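Local coordinates for protein transcriptional repressor PadR (Bacillus cereus, PDB 6JYI) that probably acts as a PadR-like transcription factor, binding DNA through a winged helix-turn-helix domain and pairing with a second subunit through long C-terminal helices, at residues K122-R127 against E166-K171; E32-H37 against E140-G145. One frame throughout, in Å; residues are numbered along the deposited sequence.

In the fold
Contacts 1 and 2 both draw on helix 114-142, one in its first half and the other at its C-terminal end, and lie 24 Å apart between centres, with nearest atoms about 7 Å apart. Along the chain the segments alternate: 32-37, 122-127, 140-145, 166-171. Contact 2 joins helix 24-35, part of the PadR-like N-terminal domain, to the end of helix 114-142; contact 1 then pairs that helix with 148-175, which returns antiparallel. One long helix thus ties the N-terminal domain, the probable DNA-binding part, to the C-terminal helical pair. Both contacts also touch the second subunit, so each lies close to the dimer interface.

Contact 1: residues K122-R127 against E166-K171; sequences KDEIER and ETLKKK
With I125 CG1 (chi1 -72°) and L168 CG each anti to its own carbonyl carbon and beside the backbone N, the two side chains meet alongside each other, pointing opposite ways. The setting is the antiparallel helix pair of the PadR C-terminal region: the short segments of helices 114-142 and 148-175 run at 155° to each other, with axes 9.7 Å apart at closest approach. I125 touches both L168 and K169. Its CG1 rests against L168 CB at 3.7 Å, while the end of the chain, CD1, presses on the turn of the partner helix, 3.6 Å from the backbone N of K169. The same methyl touches K169 CG at 3.7 Å, so the aliphatic part of the lysine lies along the margin of the contact. K169 runs out fully extended beyond CG, and its methylenes pass across I125, with CE 4.1 Å from I125 CG2, before NZ reaches a salt bridge with E129, further along helix 114-142; its charge is thus paired on the same helix that I125 comes from.

The CG of E124 lies anti to the backbone N (chi1 -168°), and the bend at chi2 turns the carboxylate away from helix 148-175 to a salt bridge between OE2 and K128 NZ. What faces L168 is therefore methylene rather than carboxylate. F102 of helix 101-107 touches both E124 and L168, and V156 of the second subunit packs on L168, which places this leucine at a junction of three helices and the dimer interface. The E124 methylene and the leucine methyl meet with E124 CG 3.6 Å from L168 CD1.

Contact 2: residues E32-H37 against E140-G145; sequences EDVFTH and EKWRVG
The indole NE1 of W142 donates a hydrogen bond to D33 OD2, 2.8 Å long and nearly straight at 164°. The oxygen lies in the ring plane, at the indole edge, and receives the N-H on its anti lone pair, the one turned away from the other carboxylate oxygen. Carboxylate and ring planes stand 51° apart, and the two side chains cross at about a right angle. K141 NZ is 4.2 Å from D33 OD2, beyond salt-bridge range; it may still favour the charged form of the carboxylate. The backbone O of W142 accepts a 3.1 Å bond from R143 NE, which comes from above the carbonyl plane, just where the chain leaves helical geometry. The arginine NH1 also forms a salt bridge with E150, and NH2 a hydrogen bond with Q19.

This is where helix 24-35, in the PadR-like winged helix-turn-helix domain, meets the end of helix 114-142, so the tryptophan joins the N-terminal domain to the C-terminal helical region. With V34 CG1 anti to the backbone N (chi1 168°), the other methyl, CG2, comes obliquely toward the indole, 4.2 Å from W142 CD1. D26, I29 and V30, earlier on helix 24-35, also touch the W142 side chain. V34 in turn packs on Y139 and on Y107 of the second subunit, which touches R143 as well.

Contact 1: residues K122-R127 against E166-K171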
ATOM      1  N   LYS A 122     -18.839   0.183   6.699  1.00 45.15           N
ATOM      2  CA  LYS A 122     -19.706  -0.384   5.669  1.00 46.62           C
ATOM      3  C   LYS A 122     -19.206  -0.000   4.282  1.00 45.63           C
ATOM      4  O   LYS A 122     -19.141  -0.849   3.379  1.00 44.58           O
ATOM      5  CB  LYS A 122     -21.187   0.019   5.887  1.00 48.63           C
ATOM      6  N   ASP A 123     -18.798   1.261   4.122  1.00 46.07           N
ATOM      7  CA  ASP A 123     -18.159   1.707   2.869  1.00 45.58           C
ATOM      8  C   ASP A 123     -16.912   0.896   2.500  1.00 43.83           C
ATOM      9  O   ASP A 123     -16.684   0.571   1.327  1.00 42.18           O
ATOM     10  CB  ASP A 123     -17.734   3.176   2.966  1.00 46.01           C
ATOM     11  CG  ASP A 123     -18.900   4.098   3.073  1.00 49.35           C
ATOM     12  OD1 ASP A 123     -19.994   3.694   2.650  1.00 56.14           O
ATOM     13  OD2 ASP A 123     -18.730   5.213   3.607  1.00 51.57           O
ATOM     14  N   GLU A 124     -16.102   0.605   3.510  1.00 43.11           N
ATOM     15  CA  GLU A 124     -14.850  -0.145   3.326  1.00 41.90           C
ATOM     16  C   GLU A 124     -15.101  -1.606   2.938  1.00 41.89           C
ATOM     17  O   GLU A 124     -14.431  -2.156   2.052  1.00 41.83           O
ATOM     18  CB  GLU A 124     -14.037  -0.090   4.617  1.00 41.67           C
ATOM     19  CG  GLU A 124     -12.624  -0.571   4.462  1.00 43.17           C
ATOM     20  CD  GLU A 124     -11.823   0.327   3.542  1.00 46.29           C
ATOM     21  OE1 GLU A 124     -12.336   1.418   3.167  1.00 49.36           O
ATOM     22  OE2 GLU A 124     -10.686  -0.064   3.229  1.00 49.62           O
ATOM     23  N   ILE A 125     -16.092  -2.216   3.573  1.00 43.71           N
ATOM     24  CA  ILE A 125     -16.538  -3.548   3.191  1.00 44.67           C
ATOM     25  C   ILE A 125     -16.995  -3.541   1.727  1.00 45.35           C
ATOM     26  O   ILE A 125     -16.579  -4.388   0.927  1.00 44.88           O
ATOM     27  CB  ILE A 125     -17.659  -4.039   4.131  1.00 46.63           C
ATOM     28  CG1 ILE A 125     -17.061  -4.385   5.505  1.00 46.76           C
ATOM     29  CG2 ILE A 125     -18.380  -5.237   3.551  1.00 46.87           C
ATOM     30  CD1 ILE A 125     -18.105  -4.680   6.608  1.00 48.56           C
ATOM     31  N   GLU A 126     -17.820  -2.565   1.368  1.00 47.31           N
ATOM     32  CA  GLU A 126     -18.384  -2.513   0.010  1.00 48.32           C
ATOM     33  C   GLU A 126     -17.266  -2.342  -1.022  1.00 46.72           C
ATOM     34  O   GLU A 126     -17.248  -3.033  -2.048  1.00 46.57           O
ATOM     35  CB  GLU A 126     -19.447  -1.400  -0.102  1.00 49.96           C
ATOM     36  N   ARG A 127     -16.325  -1.446  -0.718  1.00 45.83           N
ATOM     37  CA  ARG A 127     -15.142  -1.203  -1.544  1.00 44.71           C
ATOM     38  C   ARG A 127     -14.306  -2.457  -1.782  1.00 42.72           C
ATOM     39  O   ARG A 127     -14.040  -2.799  -2.920  1.00 42.31           O
ATOM     40  CB  ARG A 127     -14.248  -0.140  -0.910  1.00 44.27           C
ATOM     41  CG  ARG A 127     -14.755   1.282  -1.093  1.00 48.48           C
ATOM     42  CD  ARG A 127     -13.814   2.308  -0.462  1.00 50.73           C
ATOM     43  NE  ARG A 127     -14.573   3.424   0.113  1.00 55.46           N
ATOM     44  CZ  ARG A 127     -14.052   4.593   0.486  1.00 57.05           C
ATOM     45  NH1 ARG A 127     -12.734   4.847   0.374  1.00 55.84           N
ATOM     46  NH2 ARG A 127     -14.859   5.515   0.993  1.00 58.50           N
ATOM     47  N   GLU A 166     -13.898  -9.971   6.009  1.00 40.02           N
ATOM     48  CA  GLU A 166     -14.396 -10.842   7.095  1.00 42.09           C
ATOM     49  C   GLU A 166     -14.219 -10.149   8.444  1.00 41.90           C
ATOM     50  O   GLU A 166     -15.162 -10.049   9.227  1.00 42.26           O
ATOM     51  CB  GLU A 166     -13.665 -12.194   7.131  1.00 42.74           C
ATOM     52  CG  GLU A 166     -13.915 -13.135   5.926  1.00 44.36           C
ATOM     53  N   THR A 167     -13.019  -9.625   8.678  1.00 39.81           N
ATOM     54  CA  THR A 167     -12.706  -8.963   9.935  1.00 40.57           C
ATOM     55  C   THR A 167     -13.628  -7.776  10.165  1.00 40.90           C
ATOM     56  O   THR A 167     -14.196  -7.637  11.235  1.00 42.63           O
ATOM     57  CB  THR A 167     -11.244  -8.497   9.987  1.00 38.94           C
ATOM     58  OG1 THR A 167     -10.382  -9.635  10.008  1.00 40.20           O
ATOM     59  CG2 THR A 167     -10.976  -7.666  11.231  1.00 38.75           C
ATOM     60  N   LEU A 168     -13.828  -6.962   9.141  1.00 39.84           N
ATOM     61  CA  LEU A 168     -14.652  -5.773   9.279  1.00 40.65           C
ATOM     62  C   LEU A 168     -16.114  -6.093   9.521  1.00 43.22           C
ATOM     63  O   LEU A 168     -16.752  -5.433  10.348  1.00 44.02           O
ATOM     64  CB  LEU A 168     -14.487  -4.830   8.078  1.00 39.17           C
ATOM     65  CG  LEU A 168     -13.128  -4.130   8.008  1.00 37.16           C
ATOM     66  CD1 LEU A 168     -13.007  -3.367   6.693  1.00 37.49           C
ATOM     67  CD2 LEU A 168     -12.879  -3.193   9.193  1.00 35.91           C
ATOM     68  N   LYS A 169     -16.643  -7.103   8.830  1.00 45.14           N
ATOM     69  CA  LYS A 169     -18.005  -7.586   9.109  1.00 48.18           C
ATOM     70  C   LYS A 169     -18.199  -7.931  10.583  1.00 50.16           C
ATOM     71  O   LYS A 169     -19.234  -7.600  11.174  1.00 51.72           O
ATOM     72  CB  LYS A 169     -18.346  -8.785   8.229  1.00 48.83           C
ATOM     73  CG  LYS A 169     -18.602  -8.390   6.791  1.00 49.41           C
ATOM     74  CD  LYS A 169     -18.853  -9.586   5.930  1.00 52.52           C
ATOM     75  CE  LYS A 169     -19.265  -9.158   4.544  1.00 54.54           C
ATOM     76  NZ  LYS A 169     -19.466 -10.330   3.653  1.00 56.39           N
ATOM     77  N   LYS A 170     -17.203  -8.589  11.173  1.00 50.68           N
ATOM     78  CA  LYS A 170     -17.219  -8.916  12.610  1.00 53.44           C
ATOM     79  C   LYS A 170     -17.146  -7.698  13.519  1.00 53.63           C
ATOM     80  O   LYS A 170     -17.831  -7.631  14.541  1.00 55.64           O
ATOM     81  CB  LYS A 170     -16.091  -9.895  12.950  1.00 53.14           C
ATOM     82  CG  LYS A 170     -16.391 -11.291  12.445  1.00 56.42           C
ATOM     83  CD  LYS A 170     -15.150 -12.105  12.077  1.00 57.39           C
ATOM     84  CE  LYS A 170     -15.524 -13.597  11.915  1.00 59.98           C
ATOM     85  NZ  LYS A 170     -14.599 -14.300  10.981  1.00 59.73           N
ATOM     86  N   LYS A 171     -16.318  -6.730  13.164  1.00 52.04           N
ATOM     87  CA  LYS A 171     -16.272  -5.494  13.929  1.00 52.29           C
ATOM     88  C   LYS A 171     -17.623  -4.769  13.889  1.00 54.88           C
ATOM     89  O   LYS A 171     -18.072  -4.221  14.900  1.00 54.78           O
ATOM     90  CB  LYS A 171     -15.134  -4.592  13.436  1.00 49.66           C
ATOM     91  CG  LYS A 171     -13.744  -5.231  13.555  1.00 46.33           C
ATOM     92  CD  LYS A 171     -13.411  -5.560  15.007  1.00 44.85           C
ATOM     93  CE  LYS A 171     -12.057  -6.190  15.135  1.00 43.51           C
ATOM     94  NZ  LYS A 171     -11.646  -6.451  16.522  1.00 40.18           N
TER

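Contact 2: residues E32-H37 against E140-G145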
ATOM      1  N   GLU A  32      -4.890   0.808 -14.071  1.00 33.62           N
ATOM      2  CA  GLU A  32      -6.093   1.001 -13.286  1.00 37.31           C
ATOM      3  C   GLU A  32      -6.695  -0.328 -12.862  1.00 37.72           C
ATOM      4  O   GLU A  32      -7.304  -0.421 -11.791  1.00 39.12           O
ATOM      5  CB  GLU A  32      -7.184   1.721 -14.071  1.00 39.60           C
ATOM      6  CG  GLU A  32      -6.840   3.058 -14.648  1.00 44.27           C
ATOM      7  CD  GLU A  32      -7.927   3.541 -15.626  1.00 51.76           C
ATOM      8  OE1 GLU A  32      -8.826   2.737 -15.998  1.00 55.19           O
ATOM      9  OE2 GLU A  32      -7.872   4.725 -16.029  1.00 56.73           O
ATOM     10  N   ASP A  33      -6.579  -1.327 -13.732  1.00 36.15           N
ATOM     11  CA  ASP A  33      -7.246  -2.609 -13.525  1.00 37.76           C
ATOM     12  C   ASP A  33      -6.510  -3.496 -12.513  1.00 36.03           C
ATOM     13  O   ASP A  33      -7.148  -4.188 -11.711  1.00 36.89           O
ATOM     14  CB  ASP A  33      -7.329  -3.392 -14.856  1.00 38.13           C
ATOM     15  CG  ASP A  33      -8.453  -2.916 -15.785  1.00 40.69           C
ATOM     16  OD1 ASP A  33      -9.314  -2.069 -15.408  1.00 39.61           O
ATOM     17  OD2 ASP A  33      -8.461  -3.433 -16.930  1.00 40.54           O
ATOM     18  N   VAL A  34      -5.176  -3.498 -12.595  1.00 33.72           N
ATOM     19  CA  VAL A  34      -4.314  -4.457 -11.920  1.00 33.21           C
ATOM     20  C   VAL A  34      -3.407  -3.747 -10.915  1.00 32.86           C
ATOM     21  O   VAL A  34      -3.465  -4.041  -9.715  1.00 34.21           O
ATOM     22  CB  VAL A  34      -3.428  -5.205 -12.945  1.00 32.35           C
ATOM     23  CG1 VAL A  34      -2.347  -5.984 -12.267  1.00 30.75           C
ATOM     24  CG2 VAL A  34      -4.269  -6.090 -13.861  1.00 33.61           C
ATOM     25  N   PHE A  35      -2.601  -2.789 -11.372  1.00 31.95           N
ATOM     26  CA  PHE A  35      -1.569  -2.191 -10.494  1.00 32.16           C
ATOM     27  C   PHE A  35      -2.087  -1.264  -9.387  1.00 34.94           C
ATOM     28  O   PHE A  35      -1.399  -1.047  -8.396  1.00 35.81           O
ATOM     29  CB  PHE A  35      -0.456  -1.515 -11.313  1.00 31.38           C
ATOM     30  CG  PHE A  35       0.391  -2.469 -12.067  1.00 29.80           C
ATOM     31  CD1 PHE A  35       0.037  -2.911 -13.307  1.00 35.77           C
ATOM     32  CD2 PHE A  35       1.544  -2.962 -11.538  1.00 34.11           C
ATOM     33  CE1 PHE A  35       0.845  -3.811 -14.016  1.00 34.68           C
ATOM     34  CE2 PHE A  35       2.310  -3.863 -12.265  1.00 34.17           C
ATOM     35  CZ  PHE A  35       1.941  -4.270 -13.495  1.00 31.60           C
ATOM     36  N   THR A  36      -3.293  -0.729  -9.521  1.00 36.99           N
ATOM     37  CA  THR A  36      -3.945   0.007  -8.422  1.00 40.26           C
ATOM     38  C   THR A  36      -4.011  -0.868  -7.130  1.00 40.80           C
ATOM     39  O   THR A  36      -4.124  -0.342  -6.017  1.00 41.77           O
ATOM     40  CB  THR A  36      -5.355   0.497  -8.860  1.00 41.52           C
ATOM     41  OG1 THR A  36      -5.986   1.318  -7.848  1.00 49.35           O
ATOM     42  CG2 THR A  36      -6.231  -0.656  -9.130  1.00 43.95           C
ATOM     43  N   HIS A  37      -3.938  -2.189  -7.277  1.00 39.79           N
ATOM     44  CA  HIS A  37      -4.082  -3.074  -6.132  1.00 40.71           C
ATOM     45  C   HIS A  37      -2.766  -3.390  -5.445  1.00 40.03           C
ATOM     46  O   HIS A  37      -2.760  -3.741  -4.255  1.00 42.09           O
ATOM     47  CB  HIS A  37      -4.822  -4.355  -6.520  1.00 41.10           C
ATOM     48  CG  HIS A  37      -6.228  -4.103  -6.965  1.00 40.37           C
ATOM     49  ND1 HIS A  37      -7.238  -3.753  -6.090  1.00 39.60           N
ATOM     50  CD2 HIS A  37      -6.788  -4.120  -8.198  1.00 39.81           C
ATOM     51  CE1 HIS A  37      -8.361  -3.577  -6.763  1.00 40.29           C
ATOM     52  NE2 HIS A  37      -8.119  -3.798  -8.045  1.00 40.92           N
ATOM     53  N   GLU A 140      -7.949 -12.176 -16.211  1.00 38.48           N
ATOM     54  CA  GLU A 140      -8.275 -12.964 -17.402  1.00 39.06           C
ATOM     55  C   GLU A 140      -8.202 -12.136 -18.698  1.00 40.35           C
ATOM     56  O   GLU A 140      -7.912 -12.684 -19.759  1.00 41.59           O
ATOM     57  CB  GLU A 140      -9.659 -13.621 -17.247  1.00 41.13           C
ATOM     58  CG  GLU A 140      -9.707 -14.601 -16.052  1.00 40.51           C
ATOM     59  CD  GLU A 140     -11.089 -15.231 -15.810  1.00 44.04           C
ATOM     60  OE1 GLU A 140     -12.129 -14.689 -16.270  1.00 43.62           O
ATOM     61  OE2 GLU A 140     -11.108 -16.284 -15.119  1.00 46.97           O
ATOM     62  N   LYS A 141      -8.498 -10.838 -18.610  1.00 40.13           N
ATOM     63  CA  LYS A 141      -8.346  -9.904 -19.721  1.00 41.02           C
ATOM     64  C   LYS A 141      -6.858  -9.606 -20.014  1.00 39.94           C
ATOM     65  O   LYS A 141      -6.411  -9.680 -21.156  1.00 39.15           O
ATOM     66  CB  LYS A 141      -9.095  -8.595 -19.407  1.00 42.06           C
ATOM     67  CG  LYS A 141      -8.931  -7.488 -20.474  1.00 46.45           C
ATOM     68  CD  LYS A 141      -9.760  -6.214 -20.135  1.00 49.26           C
ATOM     69  CE  LYS A 141      -9.597  -5.136 -21.220  1.00 52.47           C
ATOM     70  NZ  LYS A 141     -10.125  -3.801 -20.798  1.00 55.09           N
ATOM     71  N   TRP A 142      -6.089  -9.287 -18.979  1.00 38.31           N
ATOM     72  CA  TRP A 142      -4.691  -8.843 -19.177  1.00 38.76           C
ATOM     73  C   TRP A 142      -3.648  -9.947 -19.232  1.00 38.27           C
ATOM     74  O   TRP A 142      -2.607  -9.763 -19.884  1.00 38.96           O
ATOM     75  CB  TRP A 142      -4.284  -7.794 -18.134  1.00 38.44           C
ATOM     76  CG  TRP A 142      -4.980  -6.502 -18.409  1.00 39.53           C
ATOM     77  CD1 TRP A 142      -5.956  -5.919 -17.649  1.00 38.38           C
ATOM     78  CD2 TRP A 142      -4.809  -5.654 -19.564  1.00 40.58           C
ATOM     79  NE1 TRP A 142      -6.380  -4.765 -18.229  1.00 40.66           N
ATOM     80  CE2 TRP A 142      -5.710  -4.577 -19.417  1.00 40.68           C
ATOM     81  CE3 TRP A 142      -3.975  -5.691 -20.681  1.00 40.74           C
ATOM     82  CZ2 TRP A 142      -5.788  -3.534 -20.344  1.00 42.22           C
ATOM     83  CZ3 TRP A 142      -4.072  -4.654 -21.624  1.00 43.09           C
ATOM     84  CH2 TRP A 142      -4.966  -3.592 -21.437  1.00 43.76           C
ATOM     85  N   ARG A 143      -3.916 -11.072 -18.572  1.00 35.69           N
ATOM     86  CA  ARG A 143      -2.959 -12.169 -18.547  1.00 35.91           C
ATOM     87  C   ARG A 143      -3.616 -13.424 -19.115  1.00 35.77           C
ATOM     88  O   ARG A 143      -3.902 -14.394 -18.390  1.00 33.04           O
ATOM     89  CB  ARG A 143      -2.462 -12.442 -17.128  1.00 34.90           C
ATOM     90  CG  ARG A 143      -1.750 -11.243 -16.411  1.00 38.02           C
ATOM     91  CD  ARG A 143      -0.295 -11.158 -16.792  1.00 42.35           C
ATOM     92  NE  ARG A 143      -0.162 -10.788 -18.189  1.00 47.63           N
ATOM     93  CZ  ARG A 143       0.780 -11.180 -19.048  1.00 49.44           C
ATOM     94  NH1 ARG A 143       1.774 -12.003 -18.722  1.00 50.84           N
ATOM     95  NH2 ARG A 143       0.703 -10.725 -20.283  1.00 50.04           N
ATOM     96  N   VAL A 144      -3.869 -13.375 -20.409  1.00 36.73           N
ATOM     97  CA  VAL A 144      -4.256 -14.563 -21.132  1.00 38.80           C
ATOM     98  C   VAL A 144      -2.954 -15.383 -21.160  1.00 38.10           C
ATOM     99  O   VAL A 144      -1.848 -14.874 -21.447  1.00 41.34           O
ATOM    100  CB  VAL A 144      -4.852 -14.291 -22.554  1.00 39.70           C
ATOM    101  CG1 VAL A 144      -5.720 -13.052 -22.545  1.00 41.32           C
ATOM    102  CG2 VAL A 144      -3.770 -14.182 -23.601  1.00 43.03           C
ATOM    103  N   GLY A 145      -3.073 -16.626 -20.793  1.00 35.79           N
ATOM    104  CA  GLY A 145      -1.913 -17.463 -20.670  1.00 33.14           C
ATOM    105  C   GLY A 145      -1.319 -17.328 -19.287  1.00 30.79           C
ATOM    106  O   GLY A 145      -0.166 -17.652 -19.105  1.00 29.40           O
TER